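Local coordinates for protein 4-oxalocrotonate decarboxylase NahK (PDB 5D2G) that catalyses the metal-dependent decarboxylation of (3E)-2-oxohex-3-enedioate to 2-oxopent-4-enoate and carbon dioxide, a step in the breakdown of aromatic hydrocarbons, at residues A[159-164]-A[250-255]; A[127-132]-A[268-273]. The protein carries 1 engineered substitution. All coordinates share one frame; numbering follows the deposited sequence.

Contact 1 (A[159-164]-A[250-255]). With MG (magnesium ion), chain B.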
loop_
_atom_site.group_PDB
_atom_site.type_symbol
_atom_site.label_atom_id
_atom_site.label_comp_id
_atom_site.label_asym_id
_atom_site.label_seq_id
_atom_site.Cartn_x
_atom_site.Cartn_y
_atom_site.Cartn_z
ATOM N N THR A 159 -4.097 -2.972 -10.111
ATOM C CA THR A 159 -2.764 -3.122 -9.536
ATOM C C THR A 159 -2.784 -4.195 -8.463
ATOM O O THR A 159 -3.648 -4.189 -7.586
ATOM C CB THR A 159 -2.299 -1.827 -8.851
ATOM O OG1 THR A 159 -2.494 -0.720 -9.731
ATOM C CG2 THR A 159 -0.807 -1.914 -8.452
ATOM N N VAL A 160 -1.827 -5.107 -8.520
ATOM C CA VAL A 160 -1.649 -6.061 -7.442
ATOM C C VAL A 160 -0.477 -5.575 -6.612
ATOM O O VAL A 160 0.577 -5.268 -7.171
ATOM C CB VAL A 160 -1.335 -7.458 -8.006
ATOM C CG1 VAL A 160 -0.869 -8.395 -6.901
ATOM C CG2 VAL A 160 -2.552 -8.008 -8.743
ATOM N N GLU A 161 -0.653 -5.474 -5.292
ATOM C CA GLU A 161 0.484 -5.134 -4.449
ATOM C C GLU A 161 1.136 -6.404 -3.953
ATOM O O GLU A 161 0.454 -7.375 -3.633
ATOM C CB GLU A 161 0.091 -4.290 -3.234
ATOM C CG GLU A 161 1.322 -3.622 -2.615
ATOM C CD GLU A 161 1.015 -2.694 -1.456
ATOM O OE1 GLU A 161 -0.130 -2.691 -0.950
ATOM O OE2 GLU A 161 1.946 -1.962 -1.057
ATOM N N VAL A 162 2.461 -6.404 -3.892
ATOM C CA VAL A 162 3.140 -7.440 -3.145
ATOM C C VAL A 162 3.524 -6.757 -1.855
ATOM O O VAL A 162 4.278 -5.765 -1.873
ATOM C CB VAL A 162 4.411 -7.920 -3.833
ATOM C CG1 VAL A 162 5.024 -9.050 -3.015
ATOM C CG2 VAL A 162 4.101 -8.391 -5.260
ATOM N N ILE A 163 2.987 -7.241 -0.741
ATOM C CA ILE A 163 3.349 -6.650 0.543
ATOM C C ILE A 163 4.259 -7.630 1.250
ATOM O O ILE A 163 4.195 -8.830 1.012
ATOM C CB ILE A 163 2.130 -6.323 1.423
ATOM C CG1 ILE A 163 1.277 -7.568 1.662
ATOM C CG2 ILE A 163 1.283 -5.210 0.800
ATOM C CD1 ILE A 163 0.060 -7.291 2.574
ATOM N N ASP A 164 5.127 -7.109 2.109
ATOM C CA ASP A 164 6.096 -7.962 2.761
ATOM C C ASP A 164 6.486 -7.249 4.026
ATOM O O ASP A 164 7.361 -6.389 4.015
ATOM C CB ASP A 164 7.298 -8.145 1.829
ATOM C CG ASP A 164 8.276 -9.174 2.317
ATOM O OD1 ASP A 164 7.887 -10.074 3.094
ATOM O OD2 ASP A 164 9.454 -9.073 1.899
ATOM N N PHE A 250 0.012 8.723 -8.118
ATOM C CA PHE A 250 -0.457 7.347 -8.247
ATOM C C PHE A 250 -0.739 6.791 -6.852
ATOM O O PHE A 250 0.138 6.799 -5.987
ATOM C CB PHE A 250 0.634 6.524 -8.946
ATOM C CG PHE A 250 0.362 5.049 -8.995
ATOM C CD1 PHE A 250 -0.366 4.503 -10.044
ATOM C CD2 PHE A 250 0.873 4.202 -8.023
ATOM C CE1 PHE A 250 -0.600 3.144 -10.112
ATOM C CE2 PHE A 250 0.636 2.833 -8.074
ATOM C CZ PHE A 250 -0.103 2.301 -9.123
ATOM N N ILE A 251 -1.964 6.325 -6.622
ATOM C CA ILE A 251 -2.349 5.842 -5.304
ATOM C C ILE A 251 -2.965 4.469 -5.402
ATOM O O ILE A 251 -3.943 4.280 -6.120
ATOM C CB ILE A 251 -3.399 6.764 -4.662
ATOM C CG1 ILE A 251 -2.875 8.204 -4.603
ATOM C CG2 ILE A 251 -3.799 6.249 -3.258
ATOM C CD1 ILE A 251 -3.903 9.201 -4.224
ATOM N N MET A 252 -2.419 3.520 -4.654
ATOM C CA MET A 252 -3.034 2.204 -4.558
ATOM C C MET A 252 -4.045 2.250 -3.435
ATOM O O MET A 252 -3.692 2.445 -2.268
ATOM C CB MET A 252 -1.970 1.154 -4.286
ATOM C CG MET A 252 -0.860 1.196 -5.318
ATOM S SD MET A 252 0.262 -0.190 -5.143
ATOM C CE MET A 252 -0.932 -1.502 -4.997
ATOM N N THR A 253 -5.316 2.071 -3.784
ATOM C CA THR A 253 -6.381 2.410 -2.854
ATOM C C THR A 253 -6.659 1.393 -1.757
ATOM O O THR A 253 -7.406 1.694 -0.824
ATOM C CB THR A 253 -7.682 2.739 -3.596
ATOM O OG1 THR A 253 -8.110 1.586 -4.334
ATOM C CG2 THR A 253 -7.448 3.916 -4.541
ATOM N N GLY A 254 -6.070 0.203 -1.842
ATOM C CA GLY A 254 -6.262 -0.755 -0.769
ATOM C C GLY A 254 -6.693 -2.139 -1.208
ATOM O O GLY A 254 -7.047 -2.351 -2.377
ATOM N N GLY A 255 -6.665 -3.074 -0.261
ATOM C CA GLY A 255 -6.888 -4.480 -0.549
ATOM C C GLY A 255 -8.337 -4.814 -0.823
ATOM O O GLY A 255 -9.182 -4.743 0.076
HETATM MG MG MG B . -1.995 -2.738 -0.460
HETATM O O HOH W 1 -2.261 -0.756 -0.804
HETATM O O HOH W 2 -1.643 -2.311 1.377
HETATM O O HOH W 3 -3.789 -2.824 0.693
#

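Contact 2 (A[127-132]-A[268-273]). With MG (magnesium ion), chain B.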
loop_
_atom_site.group_PDB
_atom_site.type_symbol
_atom_site.label_atom_id
_atom_site.label_comp_id
_atom_site.label_asym_id
_atom_site.label_seq_id
_atom_site.Cartn_x
_atom_site.Cartn_y
_atom_site.Cartn_z
ATOM N N ILE A 127 0.344 -11.189 -1.798
ATOM C CA ILE A 127 -0.198 -10.290 -2.806
ATOM C C ILE A 127 -1.633 -9.952 -2.437
ATOM O O ILE A 127 -2.298 -10.707 -1.724
ATOM C CB ILE A 127 -0.137 -10.910 -4.219
ATOM C CG1 ILE A 127 -0.857 -12.254 -4.257
ATOM C CG2 ILE A 127 1.319 -11.111 -4.651
ATOM C CD1 ILE A 127 -1.274 -12.651 -5.660
ATOM N N GLU A 128 -2.101 -8.806 -2.909
ATOM C CA GLU A 128 -3.477 -8.417 -2.700
ATOM C C GLU A 128 -3.892 -7.649 -3.953
ATOM O O GLU A 128 -3.090 -6.885 -4.510
ATOM C CB GLU A 128 -3.603 -7.554 -1.434
ATOM C CG GLU A 128 -2.680 -6.364 -1.391
ATOM C CD GLU A 128 -2.728 -5.588 -0.063
ATOM O OE1 GLU A 128 -3.529 -5.929 0.844
ATOM O OE2 GLU A 128 -1.947 -4.626 0.058
ATOM N N ALA A 129 -5.116 -7.886 -4.422
ATOM C CA ALA A 129 -5.625 -7.202 -5.612
ATOM C C ALA A 129 -6.150 -5.827 -5.228
ATOM O O ALA A 129 -6.877 -5.687 -4.240
ATOM C CB ALA A 129 -6.712 -7.996 -6.239
ATOM N N GLU A 130 -5.789 -4.815 -6.010
ATOM C CA GLU A 130 -6.214 -3.455 -5.722
ATOM C C GLU A 130 -6.586 -2.706 -6.986
ATOM O O GLU A 130 -6.320 -3.155 -8.114
ATOM C CB GLU A 130 -5.114 -2.676 -4.983
ATOM C CG GLU A 130 -4.439 -3.463 -3.849
ATOM C CD GLU A 130 -3.682 -2.592 -2.871
ATOM O OE1 GLU A 130 -2.897 -3.170 -2.088
ATOM O OE2 GLU A 130 -3.880 -1.353 -2.860
ATOM N N ILE A 131 -7.199 -1.551 -6.788
ATOM C CA ILE A 131 -7.399 -0.620 -7.879
ATOM C C ILE A 131 -6.607 0.641 -7.518
ATOM O O ILE A 131 -6.680 1.141 -6.389
ATOM C CB ILE A 131 -8.920 -0.374 -8.149
ATOM C CG1 ILE A 131 -9.122 0.363 -9.471
ATOM C CG2 ILE A 131 -9.587 0.356 -6.999
ATOM C CD1 ILE A 131 -8.855 -0.520 -10.673
ATOM N N SER A 132 -5.777 1.101 -8.445
ATOM C CA SER A 132 -5.026 2.321 -8.225
ATOM C C SER A 132 -5.667 3.394 -9.065
ATOM O O SER A 132 -6.372 3.104 -10.044
ATOM C CB SER A 132 -3.566 2.157 -8.644
ATOM O OG SER A 132 -2.947 1.091 -7.935
ATOM N N ILE A 268 0.586 -15.840 -10.734
ATOM C CA ILE A 268 -0.683 -15.329 -10.282
ATOM C C ILE A 268 -1.318 -14.560 -11.408
ATOM O O ILE A 268 -0.621 -14.004 -12.267
ATOM C CB ILE A 268 -0.520 -14.461 -9.024
ATOM C CG1 ILE A 268 0.279 -13.199 -9.339
ATOM C CG2 ILE A 268 0.168 -15.266 -7.914
ATOM C CD1 ILE A 268 -0.526 -11.921 -9.209
ATOM N N THR A 269 -2.645 -14.564 -11.419
ATOM C CA THR A 269 -3.405 -13.813 -12.397
ATOM C C THR A 269 -4.616 -13.285 -11.677
ATOM O O THR A 269 -5.396 -14.059 -11.104
ATOM C CB THR A 269 -3.889 -14.695 -13.552
ATOM O OG1 THR A 269 -2.764 -15.321 -14.179
ATOM C CG2 THR A 269 -4.655 -13.849 -14.576
ATOM N N VAL A 270 -4.767 -11.967 -11.686
ATOM C CA VAL A 270 -5.904 -11.350 -11.036
ATOM C C VAL A 270 -6.792 -10.715 -12.087
ATOM O O VAL A 270 -6.353 -9.838 -12.831
ATOM C CB VAL A 270 -5.459 -10.309 -10.015
ATOM C CG1 VAL A 270 -6.678 -9.616 -9.418
ATOM C CG2 VAL A 270 -4.640 -10.982 -8.925
ATOM N N ARG A 271 -8.039 -11.169 -12.153
ATOM C CA ARG A 271 -8.937 -10.727 -13.207
ATOM C C ARG A 271 -9.810 -9.607 -12.695
ATOM O O ARG A 271 -10.447 -9.736 -11.647
ATOM C CB ARG A 271 -9.791 -11.889 -13.697
ATOM C CG ARG A 271 -8.948 -13.117 -14.020
ATOM C CD ARG A 271 -9.777 -14.235 -14.632
ATOM N NE ARG A 271 -8.957 -15.430 -14.789
ATOM C CZ ARG A 271 -8.057 -15.610 -15.761
ATOM N NH1 ARG A 271 -7.853 -14.675 -16.687
ATOM N NH2 ARG A 271 -7.356 -16.734 -15.808
ATOM N N TYR A 272 -9.830 -8.502 -13.433
ATOM C CA TYR A 272 -10.627 -7.349 -13.045
ATOM C C TYR A 272 -11.809 -7.231 -13.989
ATOM O O TYR A 272 -11.644 -7.257 -15.214
ATOM C CB TYR A 272 -9.769 -6.085 -13.093
ATOM C CG TYR A 272 -8.746 -5.997 -11.979
ATOM C CD1 TYR A 272 -7.589 -6.764 -12.004
ATOM C CD2 TYR A 272 -8.941 -5.137 -10.908
ATOM C CE1 TYR A 272 -6.652 -6.676 -10.980
ATOM C CE2 TYR A 272 -8.021 -5.043 -9.892
ATOM C CZ TYR A 272 -6.879 -5.812 -9.930
ATOM O OH TYR A 272 -5.959 -5.707 -8.908
ATOM N N GLN A 273 -13.005 -7.128 -13.425
ATOM C CA GLN A 273 -14.210 -7.080 -14.236
ATOM C C GLN A 273 -14.150 -5.941 -15.249
ATOM O O GLN A 273 -14.066 -4.773 -14.875
ATOM C CB GLN A 273 -15.422 -6.946 -13.319
ATOM C CG GLN A 273 -16.759 -6.860 -14.002
ATOM C CD GLN A 273 -17.860 -6.588 -13.000
ATOM O OE1 GLN A 273 -17.594 -6.397 -11.806
ATOM N NE2 GLN A 273 -19.102 -6.564 -13.474
HETATM MG MG MG B . -1.995 -2.738 -0.460
HETATM O O HOH W 1 -2.261 -0.756 -0.804
HETATM O O HOH W 2 -1.643 -2.311 1.377
HETATM O O HOH W 3 -3.789 -2.824 0.693
#

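Contact 1 (A[159-164]-A[250-255])
Met252 reaches across to strand 159-163 and places its methyl between Thr159 and Glu161. The CE atom of Met252 lies 3.5 Å from CG2 of Thr159, tighter than usual van der Waals contact. The same CE of Met252 is also 3.5 Å from CB of Glu161. A bend at the thioether (chi3 47°) turns the methyl onto these two neighbours. The side chains of Met252 and Thr159 cross at about a right angle. Thr159 divides its branches. Its CG2 stands anti to the backbone N and takes the methionine, while its OG1 meets the edge of the Phe250 ring, 3.9 Å from CZ. That hydroxyl is hydrogen-bonded to Ser132 and to the carbonyl of Ile157. Glu161 meets the methyl with its CB and carries a polar end beyond. Glu161 OE1 binds the magnesium ion at 1.9 Å, and OE2 forms a salt bridge with Lys83, which should help fix the rotation of the carboxylate. Met252 thus packs against the stem of a glutamate ligand in the metal site of this hydratase/decarboxylase family member. The axes of strands 159-163 and 250-252 come no closer than 9.3 Å, at 69°. Strand 126-135 pairs with both, and Phe187 packs against Met252 and Phe250.

Contact 2 (A[127-132]-A[268-273])
Ile127 and Ile268 meet tip to tip, with the CD1 atoms of Ile127 and Ile268 3.7 Å apart. Ile127 CD1 also touches CG2 of Ile268, so one methyl rests against both branches of its partner. Further along, the small CB of Ala129 packs against CG1 of Val270 at 3.6 Å. The CG1 branch of Val270 lies anti to its backbone N (chi1 176°), which directs it at the alanine. Ala129 CB also touches the Tyr272 phenol end, obliquely to the ring. The axes of strands 127-132 and 268-272 approach to 8.7 Å.

The polar link is made by Tyr272, whose OH donates to the main-chain O of Glu130 at 2.7 Å. The C=O...O angle is 130°, with the donor tilted 20° from the carbonyl plane. The acceptor lies at the ring edge, near its plane.

Metal bonds form on the other side of strand 127-132. The magnesium ion is bound by Glu128 OE2 at 2.0 Å and by Glu130 OE1 at 1.9 Å. Glu130 OE2 accepts from metal-bound water 1 at 2.7 Å and from the backbone N of Gly254, so both its oxygens are engaged. Glu161 completes the protein ligands. Three glutamate ligands on neighbouring strands of a sheet backed by a second sheet are characteristic of the metal site of the fumarylacetoacetate hydrolase fold.

Overall arrangement
Contacts 1 and 2 have centres 9 Å apart. Strand 126-135 carries residues 127-132 of contact 2 and pairs with both strands of contact 1. Contact 1 supplies Glu161 and contact 2 supplies Glu128 and Glu130, and with three waters these make six ligands around one magnesium ion. Lys83, which binds 2-oxoglutarate, is a neighbour of this site. The contacts also touch directly: Thr253 OG1 lies 2.5 Å from Ile131 O, a short, probable hydrogen bond. Residues 268-273 belong to the second sheet and pack on the face of strand 126-135 away from the metal-binding glutamates. The centre of contact 1 lies about 4 Å, and that of contact 2 about 13 Å, from the centre of the chain.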